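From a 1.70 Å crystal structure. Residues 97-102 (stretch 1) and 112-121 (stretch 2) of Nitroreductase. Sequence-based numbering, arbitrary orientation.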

# COMPACT_ATOMS: atom_id res chain seq x y z
N LEU A 97 2.17 12.77 -13.61
CA LEU A 97 2.43 12.45 -12.22
C LEU A 97 1.15 12.57 -11.42
O LEU A 97 0.52 13.62 -11.42
CB LEU A 97 3.46 13.41 -11.66
CG LEU A 97 3.96 13.15 -10.25
CD1 LEU A 97 4.83 11.90 -10.19
CD2 LEU A 97 4.73 14.35 -9.80
N VAL A 98 0.79 11.50 -10.72
CA VAL A 98 -0.38 11.52 -9.83
C VAL A 98 0.09 11.74 -8.40
O VAL A 98 0.84 10.92 -7.82
CB VAL A 98 -1.19 10.26 -9.88
CG1 VAL A 98 -2.51 10.41 -9.10
CG2 VAL A 98 -1.50 9.90 -11.30
N ILE A 99 -0.32 12.86 -7.84
CA ILE A 99 0.01 13.19 -6.47
C ILE A 99 -1.05 12.59 -5.55
O ILE A 99 -2.21 12.95 -5.65
CB ILE A 99 0.05 14.73 -6.27
CG1 ILE A 99 1.08 15.35 -7.23
CG2 ILE A 99 0.38 15.09 -4.80
CD1 ILE A 99 1.04 16.87 -7.33
N VAL A 100 -0.63 11.72 -4.63
CA VAL A 100 -1.60 10.99 -3.79
C VAL A 100 -1.45 11.56 -2.38
O VAL A 100 -0.40 11.44 -1.75
CB VAL A 100 -1.43 9.45 -3.86
CG1 VAL A 100 -2.51 8.74 -2.98
CG2 VAL A 100 -1.58 8.92 -5.34
N SER A 101 -2.51 12.21 -1.89
CA SER A 101 -2.45 12.95 -0.62
C SER A 101 -3.53 12.44 0.33
O SER A 101 -4.45 11.81 -0.10
CB SER A 101 -2.62 14.44 -0.84
OG SER A 101 -3.89 14.79 -1.38
N ASN A 102 -3.40 12.75 1.61
CA ASN A 102 -4.42 12.36 2.58
C ASN A 102 -4.31 13.30 3.74
O ASN A 102 -3.27 13.90 3.94
CB ASN A 102 -4.19 10.90 3.03
CG ASN A 102 -5.47 10.20 3.57
OD1 ASN A 102 -6.54 10.79 3.66
ND2 ASN A 102 -5.32 8.94 3.95
N ASP A 112 -3.26 3.95 3.66
CA ASP A 112 -4.35 4.12 2.67
C ASP A 112 -3.74 4.47 1.30
O ASP A 112 -4.08 3.89 0.29
CB ASP A 112 -5.27 5.29 3.04
CG ASP A 112 -6.23 5.02 4.18
OD1 ASP A 112 -6.25 3.92 4.77
OD2 ASP A 112 -6.99 5.96 4.48
N CYS A 113 -2.91 5.50 1.29
CA CYS A 113 -2.33 6.01 0.06
C CYS A 113 -1.52 4.97 -0.67
O CYS A 113 -1.61 4.87 -1.88
CB CYS A 113 -1.45 7.23 0.31
SG CYS A 113 -2.42 8.65 0.88
N ALA A 114 -0.74 4.18 0.08
CA ALA A 114 0.10 3.14 -0.52
C ALA A 114 -0.77 2.08 -1.19
O ALA A 114 -0.43 1.54 -2.29
CB ALA A 114 1.04 2.52 0.55
N CYS A 115 -1.89 1.76 -0.55
CA CYS A 115 -2.82 0.79 -1.18
C CYS A 115 -3.33 1.29 -2.52
O CYS A 115 -3.39 0.55 -3.51
CB CYS A 115 -3.97 0.43 -0.27
SG CYS A 115 -3.53 -0.57 1.17
N ALA A 116 -3.75 2.54 -2.54
CA ALA A 116 -4.23 3.22 -3.75
C ALA A 116 -3.13 3.20 -4.81
O ALA A 116 -3.35 2.87 -5.99
CB ALA A 116 -4.67 4.68 -3.40
N ILE A 117 -1.93 3.55 -4.39
CA ILE A 117 -0.79 3.66 -5.28
C ILE A 117 -0.49 2.29 -5.89
O ILE A 117 -0.31 2.18 -7.12
CB ILE A 117 0.44 4.24 -4.58
CG1 ILE A 117 0.23 5.75 -4.38
CG2 ILE A 117 1.71 3.99 -5.41
CD1 ILE A 117 1.21 6.39 -3.42
N GLU A 118 -0.46 1.24 -5.07
CA GLU A 118 -0.19 -0.10 -5.58
C GLU A 118 -1.23 -0.51 -6.61
O GLU A 118 -0.85 -1.04 -7.65
CB GLU A 118 -0.05 -1.11 -4.45
CG GLU A 118 0.42 -2.53 -4.82
CD GLU A 118 1.79 -2.58 -5.49
OE1 GLU A 118 2.50 -1.59 -5.42
OE2 GLU A 118 2.17 -3.60 -6.13
N ASN A 119 -2.50 -0.24 -6.36
CA ASN A 119 -3.54 -0.49 -7.39
C ASN A 119 -3.24 0.21 -8.73
O ASN A 119 -3.39 -0.37 -9.80
CB ASN A 119 -4.93 -0.05 -6.86
CG ASN A 119 -5.55 -1.08 -5.96
OD1 ASN A 119 -4.93 -2.11 -5.65
ND2 ASN A 119 -6.80 -0.82 -5.53
N MSE A 120 -2.85 1.47 -8.64
CA MSE A 120 -2.54 2.27 -9.81
C MSE A 120 -1.37 1.69 -10.61
O MSE A 120 -1.47 1.56 -11.84
CB MSE A 120 -2.21 3.70 -9.37
CG MSE A 120 -3.42 4.46 -8.94
SE MSE A 120 -2.97 6.38 -8.80
CE MSE A 120 -4.48 6.92 -7.70
N PHE A 121 -0.31 1.27 -9.91
CA PHE A 121 0.84 0.60 -10.55
C PHE A 121 0.39 -0.63 -11.33
O PHE A 121 0.78 -0.86 -12.48
CB PHE A 121 1.89 0.12 -9.55
CG PHE A 121 2.65 1.22 -8.81
CD1 PHE A 121 2.88 2.50 -9.36
CD2 PHE A 121 3.23 0.92 -7.59
CE1 PHE A 121 3.62 3.47 -8.63
CE2 PHE A 121 3.99 1.86 -6.87
CZ PHE A 121 4.18 3.14 -7.41

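Residues 97-102 form a strand and 112-121 a helix; their axes run nearly antiparallel, at 154°, and approach to 8.6 Å, a spacing bridged by side chains from both elements. Successive Ala116 N to Asp112 O (3.2 Å) and Ile117 N to Cys113 O (2.9 Å) hydrogen bonds confirm the helical repeat, which turns the CA-to-CB bonds of Asp112, Cys113, Ala116 and Met120 toward the strand. On the strand, alternation directs the CA-to-CB bonds of Val98, Val100 and Asn102 toward the helix.

At the first residue of stretch 2, the Asp112 carboxylate accepts a hydrogen bond from the Asn102 amide NH2; the 3.5 Å from ND2 to OD2 and the 139° N-H...acceptor angle mark it as weak. Cys113 follows at the closest backbone register, its CA 6.3 Å from the CA of Val100. Cys113 CB packs 3.8 Å from Val100 CG1, while Cys113 SG lies 3.6 Å from Asn102 CB, a van der Waals contact. The CA-to-CB bond of Ala114 points away from the strand. That of Ala116 points toward it, yet its CB makes no contact within 4.5 Å. Ile117 leaves its CA sideways, but Ile117 CG1 comes to 3.8 Å from Val100 CG2, an apolar contact between aliphatic groups. Finally, the selenomethionine Met120 spans two valines through apolar contacts with their methyls: Met120 SE sits 4.1 Å from Val98 CG1, and Met120 CE 4.2 Å from Val100 CG2.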